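Local coordinates for putative curved DNA-binding protein (Chaetomium thermophilum var. thermophilum DSM 1495, PDB 4IPA) that probably acts in ribosome biogenesis as an Arx1 protein with an M24 methionine-aminopeptidase-like fold, and may bind DNA, at residues Y29-L40 and T357-W365; N161-P170 and T347-R358. One frame throughout, in Å; residues are numbered along the deposited sequence.

Overall arrangement
Strand 355-360 belongs to both contacts, at the outer side of an antiparallel sheet, and the centres of the two lie 15 Å apart. Contact 1 sets helix 23-46 against the bulged end of that strand and the glycine-proline loop after it; contact 2 sets the end of helix 148-167 against the hairpin of strands 342-352 and 355-360. Both are mainly buried, each with polar groups at a more exposed margin. Their chemistry differs: contact 1 is smaller, 359 against 481 Å², and combines one isoleucine packed on the helix, close backbone approach and one carboxylate-to-backbone bond, whereas contact 2 joins branched aliphatic side chains with a salt-bridge network. Gly-360 and Thr-348 join them within the sheet.

Contact 1. Residues Y29-L40 and T357-W365; sequences YKTAAQISEKVL and TRIGGPPAW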
loop_
_atom_site.group_PDB
_atom_site.type_symbol
_atom_site.label_atom_id
_atom_site.label_comp_id
_atom_site.label_asym_id
_atom_site.label_seq_id
_atom_site.Cartn_x
_atom_site.Cartn_y
_atom_site.Cartn_z
ATOM N N TYR A 29 16.493 2.412 1.964
ATOM C CA TYR A 29 15.062 2.484 2.223
ATOM C C TYR A 29 14.661 3.931 2.443
ATOM O O TYR A 29 13.687 4.403 1.870
ATOM C CB TYR A 29 14.690 1.667 3.452
ATOM C CG TYR A 29 14.439 0.209 3.183
ATOM C CD1 TYR A 29 13.363 -0.195 2.407
ATOM C CD2 TYR A 29 15.253 -0.766 3.728
ATOM C CE1 TYR A 29 13.124 -1.515 2.172
ATOM C CE2 TYR A 29 15.018 -2.103 3.495
ATOM C CZ TYR A 29 13.953 -2.464 2.712
ATOM O OH TYR A 29 13.706 -3.780 2.476
ATOM N N LYS A 30 15.422 4.645 3.265
ATOM C CA LYS A 30 15.080 6.036 3.569
ATOM C C LYS A 30 15.150 6.954 2.343
ATOM O O LYS A 30 14.338 7.869 2.196
ATOM C CB LYS A 30 15.956 6.597 4.695
ATOM C CG LYS A 30 15.661 8.052 5.031
ATOM C CD LYS A 30 14.404 8.164 5.886
ATOM C CE LYS A 30 13.977 9.608 6.070
ATOM N NZ LYS A 30 12.584 9.678 6.574
ATOM N N THR A 31 16.123 6.725 1.469
ATOM C CA THR A 31 16.210 7.517 0.252
ATOM C C THR A 31 14.973 7.262 -0.602
ATOM O O THR A 31 14.396 8.182 -1.174
ATOM C CB THR A 31 17.441 7.150 -0.591
ATOM O OG1 THR A 31 18.615 7.190 0.217
ATOM C CG2 THR A 31 17.586 8.140 -1.733
ATOM N N ALA A 32 14.589 5.991 -0.696
ATOM C CA ALA A 32 13.377 5.610 -1.402
ATOM C C ALA A 32 12.125 6.267 -0.812
ATOM O O ALA A 32 11.274 6.734 -1.548
ATOM C CB ALA A 32 13.229 4.095 -1.414
ATOM N N ALA A 33 12.022 6.288 0.513
ATOM C CA ALA A 33 10.879 6.873 1.199
ATOM C C ALA A 33 10.746 8.367 0.925
ATOM O O ALA A 33 9.660 8.859 0.666
ATOM C CB ALA A 33 10.987 6.631 2.694
ATOM N N GLN A 34 11.854 9.087 1.004
ATOM C CA GLN A 34 11.822 10.519 0.762
ATOM C C GLN A 34 11.355 10.789 -0.662
ATOM O O GLN A 34 10.566 11.700 -0.894
ATOM C CB GLN A 34 13.195 11.150 1.011
ATOM C CG GLN A 34 13.578 11.256 2.483
ATOM C CD GLN A 34 14.942 11.910 2.675
ATOM O OE1 GLN A 34 15.981 11.321 2.364
ATOM N NE2 GLN A 34 14.940 13.142 3.165
ATOM N N ILE A 35 11.821 9.990 -1.617
ATOM C CA ILE A 35 11.346 10.148 -2.982
ATOM C C ILE A 35 9.855 9.834 -3.073
ATOM O O ILE A 35 9.102 10.594 -3.673
ATOM C CB ILE A 35 12.126 9.281 -4.003
ATOM C CG1 ILE A 35 13.513 9.874 -4.276
ATOM C CG2 ILE A 35 11.363 9.210 -5.316
ATOM C CD1 ILE A 35 14.437 8.978 -5.111
ATOM N N SER A 36 9.424 8.727 -2.473
ATOM C CA SER A 36 8.016 8.329 -2.586
ATOM C C SER A 36 7.113 9.366 -1.946
ATOM O O SER A 36 6.077 9.695 -2.490
ATOM C CB SER A 36 7.755 6.967 -1.941
ATOM O OG SER A 36 8.734 6.025 -2.325
ATOM N N GLU A 37 7.508 9.884 -0.788
ATOM C CA GLU A 37 6.670 10.858 -0.103
ATOM C C GLU A 37 6.584 12.171 -0.876
ATOM O O GLU A 37 5.535 12.809 -0.898
ATOM C CB GLU A 37 7.138 11.093 1.340
ATOM C CG GLU A 37 6.964 9.864 2.243
ATOM C CD GLU A 37 7.444 10.110 3.673
ATOM O OE1 GLU A 37 8.065 11.172 3.923
ATOM O OE2 GLU A 37 7.198 9.250 4.553
ATOM N N LYS A 38 7.682 12.558 -1.516
ATOM C CA LYS A 38 7.692 13.778 -2.325
ATOM C C LYS A 38 6.834 13.622 -3.587
ATOM O O LYS A 38 6.089 14.532 -3.945
ATOM C CB LYS A 38 9.119 14.197 -2.681
ATOM C CG LYS A 38 9.207 15.223 -3.817
ATOM C CD LYS A 38 10.563 15.926 -3.838
ATOM C CE LYS A 38 10.798 16.702 -2.527
ATOM N NZ LYS A 38 12.117 17.421 -2.455
ATOM N N VAL A 39 6.920 12.467 -4.251
ATOM C CA VAL A 39 6.068 12.223 -5.422
ATOM C C VAL A 39 4.600 12.106 -5.009
ATOM O O VAL A 39 3.700 12.546 -5.729
ATOM C CB VAL A 39 6.481 10.970 -6.223
ATOM C CG1 VAL A 39 5.497 10.729 -7.364
ATOM C CG2 VAL A 39 7.921 11.122 -6.768
ATOM N N LEU A 40 4.367 11.528 -3.836
ATOM C CA LEU A 40 3.005 11.372 -3.337
ATOM C C LEU A 40 2.370 12.734 -3.109
ATOM O O LEU A 40 1.183 12.918 -3.345
ATOM C CB LEU A 40 2.988 10.594 -2.028
ATOM C CG LEU A 40 1.644 10.631 -1.291
ATOM C CD1 LEU A 40 0.613 9.816 -2.082
ATOM C CD2 LEU A 40 1.799 10.115 0.148
ATOM N N THR A 357 9.569 2.308 13.338
ATOM C CA THR A 357 9.749 3.585 12.647
ATOM C C THR A 357 9.058 3.581 11.284
ATOM O O THR A 357 9.206 2.630 10.496
ATOM C CB THR A 357 11.250 3.856 12.383
ATOM O OG1 THR A 357 11.976 3.733 13.605
ATOM C CG2 THR A 357 11.462 5.263 11.820
ATOM N N ARG A 358 8.326 4.649 10.990
ATOM C CA ARG A 358 7.683 4.788 9.682
ATOM C C ARG A 358 8.689 5.378 8.697
ATOM O O ARG A 358 8.866 6.589 8.639
ATOM C CB ARG A 358 6.442 5.684 9.763
ATOM C CG ARG A 358 5.462 5.313 10.872
ATOM C CD ARG A 358 4.169 6.173 10.842
ATOM N NE ARG A 358 3.573 6.261 12.180
ATOM C CZ ARG A 358 2.285 6.097 12.466
ATOM N NH1 ARG A 358 1.410 5.836 11.505
ATOM N NH2 ARG A 358 1.863 6.210 13.725
ATOM N N ILE A 359 9.369 4.524 7.943
ATOM C CA ILE A 359 10.362 5.007 6.994
ATOM C C ILE A 359 9.678 5.878 5.951
ATOM O O ILE A 359 10.148 6.963 5.612
ATOM C CB ILE A 359 11.033 3.840 6.256
ATOM C CG1 ILE A 359 11.433 2.742 7.240
ATOM C CG2 ILE A 359 12.222 4.323 5.444
ATOM C CD1 ILE A 359 11.917 1.466 6.544
ATOM N N GLY A 360 8.560 5.374 5.444
ATOM C CA GLY A 360 7.849 6.004 4.348
ATOM C C GLY A 360 6.366 5.707 4.407
ATOM O O GLY A 360 5.934 4.549 4.498
ATOM N N GLY A 361 5.572 6.764 4.374
ATOM C CA GLY A 361 4.144 6.598 4.412
ATOM C C GLY A 361 3.474 7.908 4.118
ATOM O O GLY A 361 4.139 8.903 3.828
ATOM N N PRO A 362 2.146 7.908 4.209
ATOM C CA PRO A 362 1.277 9.069 3.999
ATOM C C PRO A 362 1.478 10.092 5.107
ATOM O O PRO A 362 1.923 9.731 6.207
ATOM C CB PRO A 362 -0.127 8.468 4.093
ATOM C CG PRO A 362 0.059 7.282 5.023
ATOM C CD PRO A 362 1.392 6.713 4.624
ATOM N N PRO A 363 1.166 11.366 4.813
ATOM C CA PRO A 363 1.295 12.441 5.795
ATOM C C PRO A 363 0.230 12.277 6.854
ATOM O O PRO A 363 -0.891 11.931 6.515
ATOM C CB PRO A 363 1.030 13.708 4.964
ATOM C CG PRO A 363 0.173 13.248 3.841
ATOM C CD PRO A 363 0.660 11.855 3.517
ATOM N N ALA A 364 0.586 12.503 8.112
ATOM C CA ALA A 364 -0.351 12.406 9.217
ATOM C C ALA A 364 -1.654 13.149 8.912
ATOM O O ALA A 364 -1.641 14.225 8.331
ATOM C CB ALA A 364 0.293 12.958 10.489
ATOM N N TRP A 365 -2.782 12.561 9.288
ATOM C CA TRP A 365 -4.062 13.218 9.100
ATOM C C TRP A 365 -4.382 14.135 10.269
ATOM O O TRP A 365 -4.191 13.773 11.430
ATOM C CB TRP A 365 -5.183 12.193 8.953
ATOM C CG TRP A 365 -5.142 11.440 7.671
ATOM C CD1 TRP A 365 -4.324 11.676 6.597
ATOM C CD2 TRP A 365 -5.952 10.312 7.320
ATOM N NE1 TRP A 365 -4.582 10.761 5.605
ATOM C CE2 TRP A 365 -5.578 9.915 6.023
ATOM C CE3 TRP A 365 -6.953 9.600 7.979
ATOM C CZ2 TRP A 365 -6.177 8.834 5.369
ATOM C CZ3 TRP A 365 -7.543 8.528 7.332
ATOM C CH2 TRP A 365 -7.150 8.153 6.043
HETATM O O HOH W 1 11.541 7.848 8.893
#
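Ile-359 lays its CG2 methyl on the flank of the helix, 3.8 Å from Ala-33 CB, while its CD1 lies obliquely to the ring of Tyr-29. The torsion chi1 of -46° places CG2 opposite the backbone N of Ile-359, and the methyl settles between Tyr-29 and Ala-33, beside the backbone of Lys-30. Farther along, the small side chain of Ala-33 lets the chain come close: the CA atoms of Ala-33 and Gly-360 are 4.5 Å apart, and Ala-33 CB is 3.6 Å from Gly-360 CA.

One helix turn on, Glu-37 supplies the direct hydrogen bond. Its chain runs extended beyond CG (chi2 180°), carrying OE2 to 3.0 Å from Gly-361 N; the N-H...O angle of 162° shows a fairly straight bond, received on the anti lone pair of OE2. Toward the start of the segment, Lys-30 bends at chi2 and its NZ donates to a water that in turn donates to Arg-358 O, a bridge rather than a direct bond. Leu-40 and Pro-363 meet tip to tip, with Leu-40 CD2 4.0 Å from Pro-363 CD.

Ser-36 OG, also bonded to Ala-32 O, hydrogen-bonds to Ala-122 N and Thr-129 OG1, tying the helix to neighbouring strands. Across from Thr-348, Ile-359 and Gly-360 form a classic beta bulge, where the edge strand turns its corner beneath a helix of the M24 methionine-aminopeptidase-like fold.

Contact 2. Residues N161-P170 and T347-R358; sequences NEVLLRLMVP and TTIAITKNGITR
Glu-162 and Arg-358 cross at about a right angle where helix 148-167 packs on a beta hairpin of the M24-type fold. Helix segment 161-167 and strand 355-358 run at 136° to each other, with a closest axis approach of 9.8 Å, and a type I turn from Thr-352 to Gly-355 closes the hairpin. The carboxylate and guanidinium planes are nearly coplanar, 20° apart. Arg-358 approaches end-on and directs both terminal nitrogens to one oxygen: NH2 lies 3.2 Å from Glu-162 OE2, which receives it on its syn lone pair, while NH1 meets the same atom at 3.3 Å, somewhat out of the carboxylate plane. A weak bond from NH2 to OE1 completes the pairing. Arg-166 NH1 reaches that OE1 from above the carboxylate, so Glu-162 is shared by two arginines and probably offsets their like charges.

Leu-165 covers one face of the Arg-358 guanidinium: its CD1 sits above the plane, toward the rim. The other branch, CD2, slides past Ile-349 in the opposite direction and touches its CG2 at 3.9 Å. Ile-356 directs CD1 toward the turn of chain at Leu-165 to Val-169, with Met-168 CB and Val-169 CG2 each 3.9 Å from that methyl. Its CG1 stands opposite the carbonyl carbon (chi1 -75°) and chi2 is extended, which carries CD1 to these partners. Pro-170 crosses Ile-351 obliquely, its CD 4.0 Å from Ile-351 CG2. Beyond the helix's other side, Val-163 packs on helices 193-205 and 379-386.

At the polar margin, one water joins Arg-358 NH1 and Thr-347 OG1 within the hairpin and takes a weak bond from Asn-161 ND2. A second water bridges the segments, donating to Asn-161 OD1 at 2.7 Å and accepting from Thr-347 OG1 at 2.8 Å.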
loop_
_atom_site.group_PDB
_atom_site.type_symbol
_atom_site.label_atom_id
_atom_site.label_comp_id
_atom_site.label_asym_id
_atom_site.label_seq_id
_atom_site.Cartn_x
_atom_site.Cartn_y
_atom_site.Cartn_z
ATOM N N ASN A 161 -5.162 1.442 11.318
ATOM C CA ASN A 161 -3.730 1.537 11.041
ATOM C C ASN A 161 -2.899 1.709 12.322
ATOM O O ASN A 161 -1.881 1.033 12.511
ATOM C CB ASN A 161 -3.445 2.666 10.050
ATOM C CG ASN A 161 -2.025 2.641 9.527
ATOM O OD1 ASN A 161 -1.518 1.590 9.144
ATOM N ND2 ASN A 161 -1.363 3.804 9.523
ATOM N N GLU A 162 -3.348 2.602 13.199
ATOM C CA GLU A 162 -2.691 2.826 14.485
ATOM C C GLU A 162 -2.683 1.567 15.350
ATOM O O GLU A 162 -1.694 1.279 16.019
ATOM C CB GLU A 162 -3.360 3.974 15.253
ATOM C CG GLU A 162 -3.205 5.332 14.579
ATOM C CD GLU A 162 -1.747 5.750 14.423
ATOM O OE1 GLU A 162 -1.014 5.732 15.433
ATOM O OE2 GLU A 162 -1.331 6.096 13.293
ATOM N N VAL A 163 -3.789 0.834 15.348
ATOM C CA VAL A 163 -3.867 -0.418 16.083
ATOM C C VAL A 163 -2.959 -1.489 15.465
ATOM O O VAL A 163 -2.163 -2.102 16.171
ATOM C CB VAL A 163 -5.313 -0.939 16.198
ATOM C CG1 VAL A 163 -5.337 -2.337 16.857
ATOM C CG2 VAL A 163 -6.142 0.044 16.995
ATOM N N LEU A 164 -3.068 -1.707 14.159
ATOM C CA LEU A 164 -2.213 -2.685 13.469
ATOM C C LEU A 164 -0.719 -2.459 13.738
ATOM O O LEU A 164 0.008 -3.388 14.086
ATOM C CB LEU A 164 -2.470 -2.668 11.954
ATOM C CG LEU A 164 -1.588 -3.611 11.138
ATOM C CD1 LEU A 164 -1.584 -5.005 11.776
ATOM C CD2 LEU A 164 -2.024 -3.676 9.655
ATOM N N LEU A 165 -0.262 -1.225 13.572
ATOM C CA LEU A 165 1.142 -0.903 13.812
ATOM C C LEU A 165 1.611 -1.306 15.228
ATOM O O LEU A 165 2.719 -1.828 15.400
ATOM C CB LEU A 165 1.405 0.585 13.544
ATOM C CG LEU A 165 1.322 1.027 12.072
ATOM C CD1 LEU A 165 1.500 2.554 11.909
ATOM C CD2 LEU A 165 2.335 0.269 11.207
ATOM N N ARG A 166 0.757 -1.063 16.221
ATOM C CA ARG A 166 1.043 -1.408 17.611
ATOM C C ARG A 166 1.000 -2.915 17.865
ATOM O O ARG A 166 1.746 -3.426 18.698
ATOM C CB ARG A 166 0.093 -0.661 18.553
ATOM C CG ARG A 166 0.542 0.767 18.814
ATOM C CD ARG A 166 -0.609 1.664 19.219
ATOM N NE ARG A 166 -0.146 3.038 19.382
ATOM C CZ ARG A 166 -0.072 3.926 18.390
ATOM N NH1 ARG A 166 -0.442 3.583 17.158
ATOM N NH2 ARG A 166 0.377 5.152 18.631
ATOM N N LEU A 167 0.151 -3.627 17.126
ATOM C CA LEU A 167 0.087 -5.081 17.231
ATOM C C LEU A 167 1.324 -5.720 16.620
ATOM O O LEU A 167 1.542 -6.927 16.763
ATOM C CB LEU A 167 -1.171 -5.627 16.551
ATOM C CG LEU A 167 -2.480 -5.233 17.245
ATOM C CD1 LEU A 167 -3.714 -5.750 16.509
ATOM C CD2 LEU A 167 -2.452 -5.756 18.671
ATOM N N MET A 168 2.137 -4.912 15.941
ATOM C CA MET A 168 3.300 -5.443 15.235
ATOM C C MET A 168 4.604 -5.286 16.019
ATOM O O MET A 168 5.619 -5.889 15.681
ATOM C CB MET A 168 3.428 -4.820 13.839
ATOM C CG MET A 168 2.317 -5.218 12.854
ATOM S SD MET A 168 2.594 -4.518 11.200
ATOM C CE MET A 168 3.878 -5.600 10.540
ATOM N N VAL A 169 4.582 -4.461 17.052
ATOM C CA VAL A 169 5.708 -4.372 17.963
ATOM C C VAL A 169 5.893 -5.737 18.633
ATOM O O VAL A 169 4.969 -6.247 19.260
ATOM C CB VAL A 169 5.478 -3.270 19.010
ATOM C CG1 VAL A 169 6.696 -3.153 19.941
ATOM C CG2 VAL A 169 5.231 -1.948 18.302
ATOM N N PRO A 170 7.068 -6.362 18.442
ATOM C CA PRO A 170 7.391 -7.641 19.087
ATOM C C PRO A 170 7.184 -7.533 20.594
ATOM O O PRO A 170 7.545 -6.515 21.188
ATOM C CB PRO A 170 8.871 -7.825 18.765
ATOM C CG PRO A 170 9.029 -7.139 17.452
ATOM C CD PRO A 170 8.124 -5.932 17.513
ATOM N N THR A 347 1.900 1.958 4.710
ATOM C CA THR A 347 3.078 2.552 5.301
ATOM C C THR A 347 4.206 1.531 5.223
ATOM O O THR A 347 4.015 0.360 5.549
ATOM C CB THR A 347 2.815 2.893 6.788
ATOM O OG1 THR A 347 1.638 3.712 6.902
ATOM C CG2 THR A 347 4.007 3.621 7.402
ATOM N N THR A 348 5.384 1.960 4.800
ATOM C CA THR A 348 6.558 1.094 4.876
ATOM C C THR A 348 7.298 1.357 6.187
ATOM O O THR A 348 7.736 2.475 6.430
ATOM C CB THR A 348 7.491 1.320 3.680
ATOM O OG1 THR A 348 6.823 0.896 2.485
ATOM C CG2 THR A 348 8.807 0.508 3.860
ATOM N N ILE A 349 7.410 0.342 7.037
ATOM C CA ILE A 349 8.040 0.512 8.347
ATOM C C ILE A 349 9.335 -0.268 8.521
ATOM O O ILE A 349 9.596 -1.248 7.823
ATOM C CB ILE A 349 7.127 0.053 9.501
ATOM C CG1 ILE A 349 6.931 -1.467 9.433
ATOM C CG2 ILE A 349 5.814 0.843 9.512
ATOM C CD1 ILE A 349 6.105 -2.047 10.561
ATOM N N ALA A 350 10.127 0.172 9.495
ATOM C CA ALA A 350 11.261 -0.603 9.969
ATOM C C ALA A 350 11.063 -0.965 11.442
ATOM O O ALA A 350 10.589 -0.153 12.236
ATOM C CB ALA A 350 12.553 0.166 9.777
ATOM N N ILE A 351 11.409 -2.197 11.785
ATOM C CA ILE A 351 11.327 -2.665 13.147
ATOM C C ILE A 351 12.739 -2.778 13.680
ATOM O O ILE A 351 13.530 -3.565 13.171
ATOM C CB ILE A 351 10.643 -4.033 13.223
ATOM C CG1 ILE A 351 9.304 -3.987 12.466
ATOM C CG2 ILE A 351 10.455 -4.441 14.676
ATOM C CD1 ILE A 351 8.417 -5.239 12.599
ATOM N N THR A 352 13.070 -1.971 14.682
ATOM C CA THR A 352 14.399 -2.033 15.279
ATOM C C THR A 352 14.294 -2.174 16.792
ATOM O O THR A 352 13.195 -2.216 17.357
ATOM C CB THR A 352 15.208 -0.749 15.006
ATOM O OG1 THR A 352 14.628 0.339 15.744
ATOM C CG2 THR A 352 15.221 -0.407 13.527
ATOM N N LYS A 353 15.465 -2.224 17.424
ATOM C CA LYS A 353 15.634 -2.188 18.872
ATOM C C LYS A 353 14.647 -1.256 19.533
ATOM O O LYS A 353 14.055 -1.578 20.562
ATOM C CB LYS A 353 17.021 -1.630 19.173
ATOM C CG LYS A 353 17.976 -2.570 19.829
ATOM C CD LYS A 353 19.376 -1.967 19.779
ATOM C CE LYS A 353 19.354 -0.502 20.188
ATOM N NZ LYS A 353 20.689 0.142 20.016
ATOM N N ASN A 354 14.513 -0.072 18.943
ATOM C CA ASN A 354 13.714 0.997 19.515
ATOM C C ASN A 354 12.248 0.949 19.115
ATOM O O ASN A 354 11.510 1.906 19.329
ATOM C CB ASN A 354 14.316 2.340 19.121
ATOM C CG ASN A 354 15.667 2.582 19.776
ATOM O OD1 ASN A 354 15.846 2.329 20.972
ATOM N ND2 ASN A 354 16.628 3.064 18.990
ATOM N N GLY A 355 11.824 -0.168 18.538
ATOM C CA GLY A 355 10.456 -0.303 18.081
ATOM C C GLY A 355 10.264 0.018 16.601
ATOM O O GLY A 355 11.133 -0.237 15.754
ATOM N N ILE A 356 9.109 0.588 16.289
ATOM C CA ILE A 356 8.688 0.726 14.909
ATOM C C ILE A 356 8.816 2.150 14.428
ATOM O O ILE A 356 8.245 3.068 15.029
ATOM C CB ILE A 356 7.236 0.227 14.716
ATOM C CG1 ILE A 356 7.222 -1.306 14.736
ATOM C CG2 ILE A 356 6.635 0.778 13.416
ATOM C CD1 ILE A 356 5.891 -1.918 14.445
ATOM N N THR A 357 9.569 2.308 13.338
ATOM C CA THR A 357 9.749 3.585 12.647
ATOM C C THR A 357 9.058 3.581 11.284
ATOM O O THR A 357 9.206 2.630 10.496
ATOM C CB THR A 357 11.250 3.856 12.383
ATOM O OG1 THR A 357 11.976 3.733 13.605
ATOM C CG2 THR A 357 11.462 5.263 11.820
ATOM N N ARG A 358 8.326 4.649 10.990
ATOM C CA ARG A 358 7.683 4.788 9.682
ATOM C C ARG A 358 8.689 5.378 8.697
ATOM O O ARG A 358 8.866 6.589 8.639
ATOM C CB ARG A 358 6.442 5.684 9.763
ATOM C CG ARG A 358 5.462 5.313 10.872
ATOM C CD ARG A 358 4.169 6.173 10.842
ATOM N NE ARG A 358 3.573 6.261 12.180
ATOM C CZ ARG A 358 2.285 6.097 12.466
ATOM N NH1 ARG A 358 1.410 5.836 11.505
ATOM N NH2 ARG A 358 1.863 6.210 13.725
HETATM O O HOH W 2 -0.382 1.797 6.722
HETATM O O HOH W 3 1.345 5.664 8.826
#